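Local coordinates for OxyA protein (Actinoplanes teichomyceticus, PDB 5HH3) that probably carries out a haem-dependent phenolic coupling step, acting as a peptide-cyclising cytochrome P450 in the biosynthesis of glycopeptide antibiotics, at residues E123-D128 with A151-C156; A132-G137 with A366-T371; P144-S149 with R359-A364. All coordinates share one frame; numbering follows the deposited sequence. Where two conformers were deposited one is given.

How the contacts relate
Three helices account for all three contacts. Helix 112-136 supplies 123-128 and most of 132-137, helix 142-159 supplies 144-149 and then 151-156, and helix 351-368, far along the chain, supplies 359-364 and leads into 366-371. Each contact samples a different pair of the three helices: the first with the second in contact 1, the first with the third in contact 2, and the second with the third in contact 3, which is nested inside the loop closed by contact 2. Centres of contacts 1 and 3 lie 8 Å apart, those of 2 and 3 11 Å, and those of 1 and 2 16 Å. Together they tie early and late chain into the helical core of the P450 fold.

Contact 1: residues E123-D128 with A151-C156; sequences ERVVQD and ATTATC
Val-125 and Thr-153 join helices 112-136 and 142-159, the D and E helices of the cytochrome P450 fold, in a small apolar contact. The backbones come close here, with 6.7 Å between CA of Val-125 and CA of Ala-154, a spacing that suits short side chains. From Val-125 CB, which is directed at the neighbouring helix, two methyls fork. CG1, anti to the backbone N (chi1 169°), lies alongside Thr-153, 3.8 Å from its CB, and comes within 4.3 Å of Ala-154 N. CG2, on the branch beside the backbone N, meets the Thr-153 methyl. The two side chains lie antiparallel, flank against flank.

Threonine suits this place because its two branches do different work: CG2 turns to the valine, while OG1 hydrogen-bonds back to Ser-149 O in its own helix and leaves the interface apolar. Ala-154 has no more than a CB to fit in, and that side chain lies about 8 Å from the haem at the nearest atoms. Arg-163 of helix 163-178 touches both Val-125 and Thr-153. The closest approach in the pair is methyl to methyl, Val-125 CG2 to Thr-153 CG2, at 3.6 Å.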
# COMPACT_ATOMS: atom_id res chain seq x y z
N GLU B 123 10.39 -34.10 -16.67
CA GLU B 123 9.78 -34.68 -17.87
C GLU B 123 8.55 -35.52 -17.52
O GLU B 123 7.51 -35.39 -18.16
CB GLU B 123 10.78 -35.54 -18.65
CG GLU B 123 11.88 -34.77 -19.36
CD GLU B 123 12.86 -35.67 -20.12
OE1 GLU B 123 13.07 -36.85 -19.74
OE2 GLU B 123 13.43 -35.17 -21.11
N ARG B 124 8.68 -36.38 -16.51
CA ARG B 124 7.55 -37.18 -16.04
C ARG B 124 6.38 -36.34 -15.53
O ARG B 124 5.22 -36.67 -15.78
CB ARG B 124 7.97 -38.17 -14.95
CG ARG B 124 8.77 -39.35 -15.47
CD ARG B 124 8.94 -40.44 -14.41
NE ARG B 124 9.87 -40.01 -13.37
CZ ARG B 124 11.21 -40.09 -13.43
NH1 ARG B 124 11.84 -40.60 -14.49
NH2 ARG B 124 11.93 -39.65 -12.41
N VAL B 125 6.67 -35.26 -14.79
CA VAL B 125 5.60 -34.40 -14.28
C VAL B 125 4.83 -33.78 -15.44
O VAL B 125 3.60 -33.75 -15.42
CB VAL B 125 6.13 -33.30 -13.33
CG1 VAL B 125 5.05 -32.26 -13.05
CG2 VAL B 125 6.62 -33.93 -12.04
N VAL B 126 5.56 -33.29 -16.45
CA VAL B 126 4.92 -32.73 -17.62
C VAL B 126 4.04 -33.78 -18.35
O VAL B 126 2.89 -33.49 -18.67
CB VAL B 126 5.93 -32.22 -18.65
CG1 VAL B 126 5.17 -31.45 -19.71
CG2 VAL B 126 6.99 -31.34 -18.02
N GLN B 127 4.58 -34.97 -18.59
CA GLN B 127 3.81 -36.03 -19.27
C GLN B 127 2.55 -36.41 -18.49
O GLN B 127 1.50 -36.59 -19.09
CB GLN B 127 4.67 -37.27 -19.56
CG GLN B 127 5.78 -37.03 -20.57
CD GLN B 127 5.26 -36.57 -21.93
OE1 GLN B 127 4.34 -37.15 -22.48
NE2 GLN B 127 5.86 -35.52 -22.47
N ASP B 128 2.65 -36.50 -17.16
CA ASP B 128 1.49 -36.81 -16.31
C ASP B 128 0.42 -35.70 -16.39
O ASP B 128 -0.76 -35.98 -16.56
CB ASP B 128 1.90 -37.02 -14.83
CG ASP B 128 2.70 -38.30 -14.61
OD1 ASP B 128 2.49 -39.30 -15.33
OD2 ASP B 128 3.57 -38.31 -13.70
N ALA B 151 3.47 -26.64 -11.99
CA ALA B 151 4.22 -25.82 -11.01
C ALA B 151 4.24 -26.41 -9.59
O ALA B 151 5.31 -26.49 -8.98
CB ALA B 151 3.70 -24.39 -10.97
N THR B 152 3.09 -26.83 -9.10
CA THR B 152 2.99 -27.38 -7.75
C THR B 152 3.80 -28.67 -7.59
O THR B 152 4.54 -28.82 -6.63
CB THR B 152 1.53 -27.69 -7.37
OG1 THR B 152 0.76 -26.50 -7.50
CG2 THR B 152 1.44 -28.17 -5.93
N THR B 153 3.62 -29.59 -8.53
CA THR B 153 4.28 -30.89 -8.48
C THR B 153 5.80 -30.74 -8.64
O THR B 153 6.53 -31.28 -7.84
CB THR B 153 3.70 -31.86 -9.52
OG1 THR B 153 2.30 -31.94 -9.33
CG2 THR B 153 4.28 -33.24 -9.37
N ALA B 154 6.24 -29.98 -9.64
CA ALA B 154 7.68 -29.77 -9.86
C ALA B 154 8.37 -29.10 -8.66
O ALA B 154 9.46 -29.51 -8.27
CB ALA B 154 7.92 -28.97 -11.13
N THR B 155 7.73 -28.07 -8.09
CA THR B 155 8.32 -27.39 -6.92
C THR B 155 8.32 -28.28 -5.68
O THR B 155 9.33 -28.34 -4.99
CB THR B 155 7.67 -26.03 -6.59
OG1 THR B 155 6.26 -26.18 -6.33
CG2 THR B 155 7.88 -25.05 -7.70
N CYS B 156 7.21 -28.97 -5.39
CA CYS B 156 7.17 -29.92 -4.27
C CYS B 156 8.16 -31.08 -4.44
O CYS B 156 8.81 -31.46 -3.47
CB CYS B 156 5.76 -30.45 -4.01
SG CYS B 156 4.65 -29.20 -3.33

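Contact 2: residues A132-G137 with A366-T371; sequences AIEALG and AHRFPT
Arg-368 NH2 is gripped by two carboxylates of helix 112-136: OE1 of Glu-134 across this contact, and OD1 of Asp-131 one turn earlier. The bond from Arg-368 NH2 to Glu-134 OE1 is 3.0 Å long but distinctly bent, with an N-H...O angle of 139°. The nitrogen approaches OE1 nearly in line with its C-O bond, whereas the oxygen sits near the guanidinium edge but tilted out of its plane. A third partner, Gln-127 OE1, takes a hydrogen bond from NH1 and fixes the rotation of the group. Two acids on one arginine would be expected to favour its charged form, and a long, multiply donating side chain is what such a cluster needs.

Arg-368 reaches the acids by folding at chi2 (66°) and chi3 (72°), while Glu-134 stretches out to meet it, the two chains running at about a right angle. Nearer the backbone, Arg-368 CG lies over the centre of the neighbouring Phe-369 ring, 3.6 Å above its plane. That ring lies beside the salt bridge: Glu-134 CB lies at its edge, 4.1 Å from CZ, and Ile-133 CG2 is 3.9 Å from CE2. Its buried position, with Trp-397 stacked on it, suits an aromatic residue.

Phe-369 is the first residue to leave helix 351-368. A salt bridge toward the surface thus adjoins an apolar patch of Ile-133 and Phe-369, joining the end of the P450 L helix, which follows the haem-ligating Cys-348, to the end of the D helix.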
# COMPACT_ATOMS: atom_id res chain seq x y z
N ALA B 132 -3.40 -36.17 -17.94
CA ALA B 132 -4.62 -35.75 -17.22
C ALA B 132 -5.48 -34.76 -18.02
O ALA B 132 -6.70 -34.84 -17.99
CB ALA B 132 -4.25 -35.14 -15.87
N ILE B 133 -4.85 -33.83 -18.73
CA ILE B 133 -5.56 -32.87 -19.60
C ILE B 133 -6.25 -33.64 -20.72
O ILE B 133 -7.44 -33.44 -20.98
CB ILE B 133 -4.60 -31.80 -20.20
CG1 ILE B 133 -4.13 -30.84 -19.10
CG2 ILE B 133 -5.28 -31.02 -21.32
CD1 ILE B 133 -2.93 -30.00 -19.48
N GLU B 134 -5.51 -34.54 -21.36
CA GLU B 134 -6.07 -35.36 -22.44
C GLU B 134 -7.27 -36.20 -21.96
O GLU B 134 -8.31 -36.23 -22.63
CB GLU B 134 -4.99 -36.24 -23.09
CG GLU B 134 -5.38 -36.79 -24.46
CD GLU B 134 -4.22 -37.33 -25.29
OE1 GLU B 134 -3.09 -37.53 -24.79
OE2 GLU B 134 -4.47 -37.57 -26.49
N ALA B 135 -7.16 -36.81 -20.79
CA ALA B 135 -8.26 -37.58 -20.22
C ALA B 135 -9.50 -36.75 -19.86
O ALA B 135 -10.61 -37.28 -19.90
CB ALA B 135 -7.80 -38.41 -19.02
N LEU B 136 -9.33 -35.47 -19.51
CA LEU B 136 -10.49 -34.59 -19.26
C LEU B 136 -11.27 -34.29 -20.54
O LEU B 136 -12.50 -34.26 -20.51
CB LEU B 136 -10.08 -33.26 -18.62
CG LEU B 136 -9.62 -33.36 -17.17
CD1 LEU B 136 -8.78 -32.16 -16.83
CD2 LEU B 136 -10.81 -33.52 -16.22
N GLY B 137 -10.55 -34.08 -21.63
CA GLY B 137 -11.16 -33.78 -22.93
C GLY B 137 -11.40 -32.29 -23.04
O GLY B 137 -11.65 -31.62 -22.05
N ALA B 366 3.84 -28.66 -27.02
CA ALA B 366 3.83 -28.53 -28.48
C ALA B 366 3.76 -29.89 -29.19
O ALA B 366 3.02 -30.02 -30.14
CB ALA B 366 5.05 -27.75 -28.97
N HIS B 367 4.50 -30.88 -28.69
CA HIS B 367 4.44 -32.25 -29.20
C HIS B 367 3.12 -32.96 -28.94
O HIS B 367 2.65 -33.73 -29.78
CB HIS B 367 5.58 -33.13 -28.67
CG HIS B 367 6.87 -32.93 -29.40
ND1 HIS B 367 7.86 -32.09 -28.94
CD2 HIS B 367 7.31 -33.43 -30.57
CE1 HIS B 367 8.87 -32.09 -29.80
NE2 HIS B 367 8.56 -32.90 -30.80
N ARG B 368 2.53 -32.75 -27.76
CA ARG B 368 1.30 -33.47 -27.43
C ARG B 368 0.09 -32.92 -28.17
O ARG B 368 -0.77 -33.67 -28.61
CB ARG B 368 1.03 -33.45 -25.92
CG ARG B 368 -0.20 -34.24 -25.50
CD ARG B 368 -0.03 -35.74 -25.74
NE ARG B 368 0.92 -36.25 -24.76
CZ ARG B 368 0.60 -36.78 -23.58
NH1 ARG B 368 1.57 -37.17 -22.77
NH2 ARG B 368 -0.66 -36.94 -23.19
N PHE B 369 0.00 -31.60 -28.27
CA PHE B 369 -1.15 -30.94 -28.84
C PHE B 369 -0.70 -29.96 -29.91
O PHE B 369 -0.78 -28.77 -29.72
CB PHE B 369 -1.94 -30.21 -27.73
CG PHE B 369 -2.51 -31.12 -26.66
CD1 PHE B 369 -3.28 -32.23 -27.00
CD2 PHE B 369 -2.31 -30.84 -25.30
CE1 PHE B 369 -3.80 -33.06 -26.02
CE2 PHE B 369 -2.84 -31.66 -24.32
CZ PHE B 369 -3.59 -32.77 -24.67
N PRO B 370 -0.23 -30.48 -31.07
CA PRO B 370 0.12 -29.57 -32.18
C PRO B 370 -1.06 -28.78 -32.76
O PRO B 370 -0.83 -27.79 -33.46
CB PRO B 370 0.71 -30.52 -33.23
CG PRO B 370 0.18 -31.86 -32.89
CD PRO B 370 0.15 -31.87 -31.39
N THR B 371 -2.30 -29.21 -32.49
CA THR B 371 -3.53 -28.52 -32.90
C THR B 371 -4.11 -27.60 -31.81
O THR B 371 -5.26 -27.12 -31.94
CB THR B 371 -4.61 -29.57 -33.25
OG1 THR B 371 -4.72 -30.50 -32.17
CG2 THR B 371 -4.25 -30.31 -34.53

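Contact 3: residues P144-S149 with R359-A364; sequences PRFGWS and RTAIPA
Phe-146 reaches from helix 142-159 to Ala-361 and Ile-362 of helix 351-368, bridging the E and L helices in the helical core of the P450 fold. The two backbones are well separated here, with 9.0 Å between the CA atoms of Phe-146 and Ala-361, and a large ring opposite a small alanine fills that distance. With CG anti to the backbone N (chi1 179°), the phenyl group extends straight off its helix and presents its far end, CZ, to the partner. It arrives edge first: Ala-361 O lies in the plane of the ring, 3.8 Å from CZ, where the slightly positive rim hydrogens probably make a carbonyl oxygen a tolerable neighbour. The alanine methyl completes the approach, its CB 4.1 Å from the same CZ.

Ile-362 comes to the ring by a detour. Its CB heads away from helix 142-159, but chi1 (-64°) sets CG1 and the bend at chi2 (-56°) turns CD1 back toward the phenyl edge. Isoleucine has an ethyl arm long enough to make that turn, and its side chain also touches Met-254 and Trp-274.

Leu-247 of helix 225-256 also packs on Phe-146, so a third core helix shares this aromatic. The phenylalanine itself sits within a wider pi-type turn at 144-148, closed by a weak hydrogen bond from Ser-149 N to Pro-144 O. On the ring rim, CE2 of Phe-146 ends 4.4 Å from Ile-362 CD1.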
# COMPACT_ATOMS: atom_id res chain seq x y z
N PRO B 144 -5.32 -23.90 -14.20
CA PRO B 144 -5.15 -24.97 -13.20
C PRO B 144 -4.51 -26.25 -13.74
O PRO B 144 -3.66 -26.82 -13.06
CB PRO B 144 -6.58 -25.25 -12.72
CG PRO B 144 -7.45 -24.78 -13.82
CD PRO B 144 -6.75 -23.61 -14.43
N ARG B 145 -4.89 -26.68 -14.94
CA ARG B 145 -4.51 -28.02 -15.42
C ARG B 145 -3.12 -28.14 -16.04
O ARG B 145 -2.59 -29.24 -16.09
CB ARG B 145 -5.56 -28.57 -16.39
CG ARG B 145 -6.97 -28.52 -15.86
CD ARG B 145 -7.07 -29.26 -14.55
NE ARG B 145 -8.46 -29.38 -14.14
CZ ARG B 145 -8.99 -30.36 -13.41
NH1 ARG B 145 -8.27 -31.41 -12.99
NH2 ARG B 145 -10.27 -30.30 -13.11
N PHE B 146 -2.55 -27.05 -16.52
CA PHE B 146 -1.19 -27.08 -17.03
C PHE B 146 -0.30 -26.24 -16.12
O PHE B 146 0.66 -26.75 -15.54
CB PHE B 146 -1.17 -26.61 -18.49
CG PHE B 146 0.19 -26.58 -19.12
CD1 PHE B 146 0.88 -27.75 -19.39
CD2 PHE B 146 0.77 -25.36 -19.50
CE1 PHE B 146 2.12 -27.73 -20.00
CE2 PHE B 146 2.02 -25.33 -20.11
CZ PHE B 146 2.69 -26.53 -20.36
N GLY B 147 -0.62 -24.96 -15.97
CA GLY B 147 0.22 -24.08 -15.16
C GLY B 147 0.42 -24.57 -13.74
O GLY B 147 1.55 -24.85 -13.31
N TRP B 148 -0.69 -24.70 -13.01
CA TRP B 148 -0.61 -25.06 -11.59
C TRP B 148 -0.27 -26.53 -11.32
O TRP B 148 0.48 -26.83 -10.39
CB TRP B 148 -1.88 -24.63 -10.86
CG TRP B 148 -1.76 -23.19 -10.54
CD1 TRP B 148 -2.31 -22.12 -11.21
CD2 TRP B 148 -0.92 -22.64 -9.53
NE1 TRP B 148 -1.90 -20.95 -10.64
CE2 TRP B 148 -1.05 -21.23 -9.61
CE3 TRP B 148 -0.10 -23.20 -8.54
CZ2 TRP B 148 -0.38 -20.37 -8.72
CZ3 TRP B 148 0.56 -22.35 -7.67
CH2 TRP B 148 0.41 -20.94 -7.76
N SER B 149 -0.78 -27.42 -12.17
CA SER B 149 -0.50 -28.85 -12.07
C SER B 149 1.00 -29.08 -12.16
O SER B 149 1.58 -29.74 -11.29
CB SER B 149 -1.21 -29.62 -13.18
OG SER B 149 -0.83 -30.98 -13.17
N ARG B 359 11.72 -25.23 -20.21
CA ARG B 359 12.44 -25.93 -21.28
C ARG B 359 11.87 -27.32 -21.52
O ARG B 359 11.96 -27.85 -22.62
CB ARG B 359 13.95 -26.04 -20.95
CG ARG B 359 14.74 -27.11 -21.71
CD ARG B 359 16.25 -26.94 -21.55
NE ARG B 359 16.58 -26.20 -20.34
CZ ARG B 359 17.09 -26.74 -19.24
NH1 ARG B 359 17.34 -28.04 -19.18
NH2 ARG B 359 17.34 -25.97 -18.21
N THR B 360 11.30 -27.92 -20.47
CA THR B 360 10.74 -29.26 -20.52
C THR B 360 9.26 -29.22 -20.87
O THR B 360 8.83 -29.93 -21.77
CB THR B 360 10.94 -29.98 -19.17
OG1 THR B 360 12.34 -29.97 -18.83
CG2 THR B 360 10.47 -31.43 -19.25
N ALA B 361 8.49 -28.39 -20.17
CA ALA B 361 7.03 -28.41 -20.33
C ALA B 361 6.52 -27.82 -21.65
O ALA B 361 5.52 -28.31 -22.20
CB ALA B 361 6.35 -27.76 -19.13
N ILE B 362 7.19 -26.80 -22.18
CA ILE B 362 6.71 -26.14 -23.39
C ILE B 362 6.85 -27.05 -24.63
O ILE B 362 5.88 -27.21 -25.37
CB ILE B 362 7.35 -24.74 -23.61
CG1 ILE B 362 6.95 -23.78 -22.49
CG2 ILE B 362 7.00 -24.17 -24.97
CD1 ILE B 362 5.46 -23.61 -22.31
N PRO B 363 8.05 -27.63 -24.87
CA PRO B 363 8.16 -28.61 -25.95
C PRO B 363 7.25 -29.80 -25.78
O PRO B 363 6.70 -30.29 -26.76
CB PRO B 363 9.63 -29.05 -25.87
CG PRO B 363 10.32 -27.83 -25.34
CD PRO B 363 9.37 -27.38 -24.26
N ALA B 364 7.10 -30.28 -24.54
CA ALA B 364 6.17 -31.38 -24.26
C ALA B 364 4.73 -31.07 -24.73
O ALA B 364 4.09 -31.89 -25.37
CB ALA B 364 6.16 -31.71 -22.79